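Local coordinates for uncharacterized protein (Aeromonas hydrophila J-1, PDB 6R1J) that forms, as AhlC, one component of the tripartite alpha-pore-forming toxin AHL, captured here in its soluble form, at residues A[8-13]-A[210-214]; A[17-21]-A[34-38]. The protein carries 3 engineered substitutions. One frame throughout, in Å; residues are numbered along the deposited sequence.

Contact 1: residues A[8-13]-A[210-214]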
loop_
_atom_site.group_PDB
_atom_site.type_symbol
_atom_site.label_atom_id
_atom_site.label_comp_id
_atom_site.label_asym_id
_atom_site.label_seq_id
_atom_site.Cartn_x
_atom_site.Cartn_y
_atom_site.Cartn_z
ATOM N N GLN A 8 -1.692 18.911 17.129
ATOM C CA GLN A 8 -1.518 18.341 15.780
ATOM C C GLN A 8 -2.456 17.153 15.581
ATOM O O GLN A 8 -3.049 17.063 14.510
ATOM C CB GLN A 8 -0.080 17.908 15.562
ATOM C CG GLN A 8 0.845 19.095 15.306
ATOM C CD GLN A 8 2.207 18.626 14.864
ATOM O OE1 GLN A 8 2.316 17.688 14.071
ATOM N NE2 GLN A 8 3.246 19.291 15.349
ATOM N N SER A 9 -2.489 16.263 16.560
ATOM C CA SER A 9 -3.267 15.006 16.514
ATOM C C SER A 9 -4.731 15.390 16.342
ATOM O O SER A 9 -5.409 14.836 15.469
ATOM C CB SER A 9 -3.067 14.199 17.767
ATOM O OG SER A 9 -1.751 13.708 17.854
ATOM N N ILE A 10 -5.177 16.355 17.145
ATOM C CA ILE A 10 -6.566 16.861 17.075
ATOM C C ILE A 10 -6.852 17.392 15.677
ATOM O O ILE A 10 -7.849 16.954 15.091
ATOM C CB ILE A 10 -6.837 17.865 18.198
ATOM C CG1 ILE A 10 -6.916 17.145 19.538
ATOM C CG2 ILE A 10 -8.092 18.644 17.899
ATOM C CD1 ILE A 10 -6.929 18.066 20.738
ATOM N N ALA A 11 -5.994 18.255 15.129
ATOM C CA ALA A 11 -6.212 18.887 13.818
ATOM C C ALA A 11 -6.275 17.810 12.728
ATOM O O ALA A 11 -7.188 17.866 11.874
ATOM C CB ALA A 11 -5.127 19.902 13.551
ATOM N N ASN A 12 -5.354 16.857 12.773
ATOM C CA ASN A 12 -5.248 15.759 11.787
ATOM C C ASN A 12 -6.497 14.873 11.880
ATOM O O ASN A 12 -7.006 14.479 10.828
ATOM C CB ASN A 12 -3.952 14.976 11.976
ATOM C CG ASN A 12 -2.730 15.816 11.654
ATOM O OD1 ASN A 12 -2.836 16.726 10.849
ATOM N ND2 ASN A 12 -1.603 15.529 12.285
ATOM N N MET A 13 -6.931 14.550 13.084
ATOM C CA MET A 13 -8.160 13.753 13.318
ATOM C C MET A 13 -9.373 14.497 12.749
ATOM O O MET A 13 -10.174 13.840 12.093
ATOM C CB MET A 13 -8.352 13.471 14.795
ATOM C CG MET A 13 -7.408 12.405 15.299
ATOM S SD MET A 13 -7.428 12.238 17.097
ATOM C CE MET A 13 -8.903 11.259 17.323
ATOM N N GLN A 210 -3.385 8.793 14.126
ATOM C CA GLN A 210 -3.417 10.111 14.814
ATOM C C GLN A 210 -4.074 9.956 16.186
ATOM O O GLN A 210 -3.560 10.506 17.196
ATOM C CB GLN A 210 -4.137 11.130 13.945
ATOM C CG GLN A 210 -3.437 11.377 12.620
ATOM C CD GLN A 210 -2.183 12.214 12.763
ATOM O OE1 GLN A 210 -2.045 12.959 13.735
ATOM N NE2 GLN A 210 -1.284 12.069 11.796
ATOM N N PHE A 211 -5.159 9.190 16.276
ATOM C CA PHE A 211 -5.826 8.957 17.578
ATOM C C PHE A 211 -4.807 8.287 18.506
ATOM O O PHE A 211 -4.739 8.585 19.716
ATOM C CB PHE A 211 -7.070 8.072 17.407
ATOM C CG PHE A 211 -8.160 8.237 18.432
ATOM C CD1 PHE A 211 -7.971 8.919 19.624
ATOM C CD2 PHE A 211 -9.408 7.673 18.199
ATOM C CE1 PHE A 211 -9.021 9.114 20.522
ATOM C CE2 PHE A 211 -10.433 7.792 19.134
ATOM C CZ PHE A 211 -10.245 8.519 20.288
ATOM N N GLY A 212 -4.069 7.299 17.990
ATOM C CA GLY A 212 -3.051 6.594 18.800
ATOM C C GLY A 212 -2.000 7.579 19.342
ATOM O O GLY A 212 -1.522 7.402 20.477
ATOM N N SER A 213 -1.582 8.557 18.539
ATOM C CA SER A 213 -0.580 9.561 18.981
ATOM C C SER A 213 -1.194 10.380 20.119
ATOM O O SER A 213 -0.507 10.657 21.112
ATOM C CB SER A 213 -0.135 10.417 17.847
ATOM O OG SER A 213 0.642 9.640 16.958
ATOM N N LEU A 214 -2.467 10.740 19.989
ATOM C CA LEU A 214 -3.192 11.458 21.066
ATOM C C LEU A 214 -3.232 10.608 22.341
ATOM O O LEU A 214 -2.894 11.134 23.433
ATOM C CB LEU A 214 -4.575 11.870 20.559
ATOM C CG LEU A 214 -5.471 12.621 21.555
ATOM C CD1 LEU A 214 -6.476 13.495 20.800
ATOM C CD2 LEU A 214 -6.209 11.665 22.478
HETATM O O HOH W 1 -0.158 13.352 15.503
#
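M13 and F211 make an apolar contact between residues 8-13 and 210-214, two helical segments running nearly antiparallel, their axes 155° apart and 8.7 Å at closest approach. The methyl end of the methionine does the touching: CE of M13 lies over one face of the F211 ring, 3.5 Å from the centroid and shifted toward the rim near CG, a CH-pi contact. The sulfur meets the same ring obliquely, making this a Met-aromatic pair. The thioether chain is extended as far as SD and then bends (chi3 80°), which turns the methyl onto the ring. CD1 of L214 fills in beside it, 4.0 Å from SD of M13 and 3.9 Å from CG1 of I10, while CG of M13 packs on CB of Q210.

Polar contacts gather around the amide oxygen of Q210. N12 ND2 donates to Q210 OE1 over 3.0 Å, with the acceptor close to the plane of the asparagine amide; at OE1, however, the donor stands above the carbonyl plane, and the two amide planes are 79° apart. The bend of the glutamine chain at chi2 lays its amide across N12, where OE1 also comes within 3.3 Å of N12 CB. A water donates to the same OE1 and to S9 OG, bridging the helices where the backbones come nearest, S9 CA to Q210 CA being 5.2 Å. S9 OG is also hydrogen-bonded to the carbonyl of I5, one turn earlier.

Around this largely buried pair, helix 28-70 meets I10, M13, F211 and L214, and helix 78-157 packs on F211 and L214. The second subunit approaches the polar side, where N188 and G185 of that subunit, with N3 of this chain, hydrogen-bond the Q8 amide.

Contact 2: residues A[17-21]-A[34-38]; sequences EATIQ and QQNVG. With NA (sodium ion), chain D.
The carboxylate of E17 and the amides of Q21 and Q34 are the flat groups of this antiparallel helical hairpin, formed by helices 5-21 and 28-70. Q21 NE2 meets E17 OE2 from above the carboxylate plane, and the same oxygen binds a sodium ion at 2.4 Å. Two waters 3.0 Å from the ion donate to E17 OE1 and G38 O respectively. The other partner of Q21 NE2, Q34 O at 2.8 Å, lies close to the glutamine's amide plane. That carbonyl also accepts from G38 N, and its two donors arrive from opposite faces. The Q21 and Q34 amide planes are 29° apart.

Q34, extended beyond CG, reaches back across the hairpin: its NE2 donates to I20 O over 3.0 Å in a nearly straight bond (171°), and also to F23 O beyond the first helix. I20 CG2 packs against V37 CG2 at 3.9 Å, and F207 of helix 163-236 touches both side chains. E17 has its CG anti to the backbone N (chi1 -169°), which sets that carbon against V37 CG2, and the bend at chi2 then brings the carboxylate to G38. There E17 OE2 comes within 3.3 Å of G38 CA.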
loop_
_atom_site.group_PDB
_atom_site.type_symbol
_atom_site.label_atom_id
_atom_site.label_comp_id
_atom_site.label_asym_id
_atom_site.label_seq_id
_atom_site.Cartn_x
_atom_site.Cartn_y
_atom_site.Cartn_z
ATOM N N GLU A 17 -11.635 12.906 9.729
ATOM C CA GLU A 17 -13.079 12.763 10.027
ATOM C C GLU A 17 -13.896 13.355 8.875
ATOM O O GLU A 17 -14.843 12.687 8.464
ATOM C CB GLU A 17 -13.419 13.385 11.378
ATOM C CG GLU A 17 -14.831 13.056 11.876
ATOM C CD GLU A 17 -15.927 14.019 11.468
ATOM O OE1 GLU A 17 -15.581 15.104 10.929
ATOM O OE2 GLU A 17 -17.142 13.672 11.671
ATOM N N ALA A 18 -13.567 14.542 8.368
ATOM C CA ALA A 18 -14.322 15.162 7.258
ATOM C C ALA A 18 -14.233 14.249 6.027
ATOM O O ALA A 18 -15.222 14.025 5.329
ATOM C CB ALA A 18 -13.749 16.514 6.940
ATOM N N THR A 19 -13.043 13.719 5.754
ATOM C CA THR A 19 -12.844 12.815 4.613
ATOM C C THR A 19 -13.628 11.508 4.848
ATOM O O THR A 19 -14.253 11.017 3.875
ATOM C CB THR A 19 -11.353 12.628 4.342
ATOM O OG1 THR A 19 -10.851 13.936 4.080
ATOM C CG2 THR A 19 -11.108 11.761 3.135
ATOM N N ILE A 20 -13.599 10.982 6.065
ATOM C CA ILE A 20 -14.331 9.734 6.406
ATOM C C ILE A 20 -15.832 9.946 6.182
ATOM O O ILE A 20 -16.473 9.023 5.654
ATOM C CB ILE A 20 -13.995 9.285 7.827
ATOM C CG1 ILE A 20 -12.566 8.730 7.890
ATOM C CG2 ILE A 20 -15.015 8.267 8.296
ATOM C CD1 ILE A 20 -12.059 8.463 9.272
ATOM N N GLN A 21 -16.362 11.135 6.463
ATOM C CA GLN A 21 -17.824 11.360 6.303
ATOM C C GLN A 21 -18.209 11.451 4.818
ATOM O O GLN A 21 -19.383 11.257 4.548
ATOM C CB GLN A 21 -18.306 12.605 7.042
ATOM C CG GLN A 21 -18.051 12.554 8.537
ATOM C CD GLN A 21 -18.685 11.401 9.276
ATOM O OE1 GLN A 21 -19.492 10.643 8.733
ATOM N NE2 GLN A 21 -18.279 11.227 10.529
ATOM N N GLN A 34 -17.911 5.855 10.925
ATOM C CA GLN A 34 -18.389 7.226 10.573
ATOM C C GLN A 34 -19.086 7.823 11.797
ATOM O O GLN A 34 -18.843 9.021 12.135
ATOM C CB GLN A 34 -19.342 7.220 9.373
ATOM C CG GLN A 34 -18.648 6.973 8.028
ATOM C CD GLN A 34 -19.575 7.072 6.840
ATOM O OE1 GLN A 34 -20.707 6.614 6.915
ATOM N NE2 GLN A 34 -19.128 7.673 5.738
ATOM N N GLN A 35 -19.916 7.036 12.466
ATOM C CA GLN A 35 -20.668 7.549 13.640
ATOM C C GLN A 35 -19.681 7.788 14.793
ATOM O O GLN A 35 -19.814 8.780 15.474
ATOM C CB GLN A 35 -21.768 6.567 14.025
ATOM C CG GLN A 35 -22.882 6.547 12.984
ATOM C CD GLN A 35 -23.649 7.845 13.020
ATOM O OE1 GLN A 35 -24.066 8.300 14.092
ATOM N NE2 GLN A 35 -23.799 8.445 11.851
ATOM N N ASN A 36 -18.815 6.822 15.062
ATOM C CA ASN A 36 -17.781 6.883 16.123
ATOM C C ASN A 36 -16.919 8.140 15.926
ATOM O O ASN A 36 -16.825 8.925 16.860
ATOM C CB ASN A 36 -16.950 5.601 16.090
ATOM C CG ASN A 36 -15.936 5.484 17.198
ATOM O OD1 ASN A 36 -15.713 6.439 17.937
ATOM N ND2 ASN A 36 -15.392 4.285 17.363
ATOM N N VAL A 37 -16.314 8.328 14.753
ATOM C CA VAL A 37 -15.390 9.480 14.543
ATOM C C VAL A 37 -16.177 10.784 14.649
ATOM O O VAL A 37 -15.607 11.784 15.113
ATOM C CB VAL A 37 -14.589 9.404 13.239
ATOM C CG1 VAL A 37 -13.708 8.172 13.260
ATOM C CG2 VAL A 37 -15.404 9.497 11.977
ATOM N N GLY A 38 -17.411 10.816 14.170
ATOM C CA GLY A 38 -18.254 12.007 14.350
ATOM C C GLY A 38 -18.368 12.382 15.817
ATOM O O GLY A 38 -18.219 13.589 16.125
HETATM NA NA NA D . -18.949 15.271 11.650
HETATM O O HOH W 2 -17.381 16.664 9.572
HETATM O O HOH W 3 -19.029 15.444 14.601
#

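Helix 5-21 serves both contacts: residues 8-13 pair with helix 163-236, and residues 17-21 pair with helix 28-70 farther along. The two centres are about 14 Å apart, with contact 2 nested inside the long loop that contact 1 closes, so the short hairpin is joined to a partner nearly two hundred residues away in sequence. No direct touch links the pairs of segments, but F211 in contact 1 and V37 in contact 2 both pack on helix 78-157. The sodium ion bound by E17 belongs to contact 2 and lies about 11 Å from the nearest side-chain atom of M13; T224 and D264 bind another sodium elsewhere. The second subunit also lies beside both contacts.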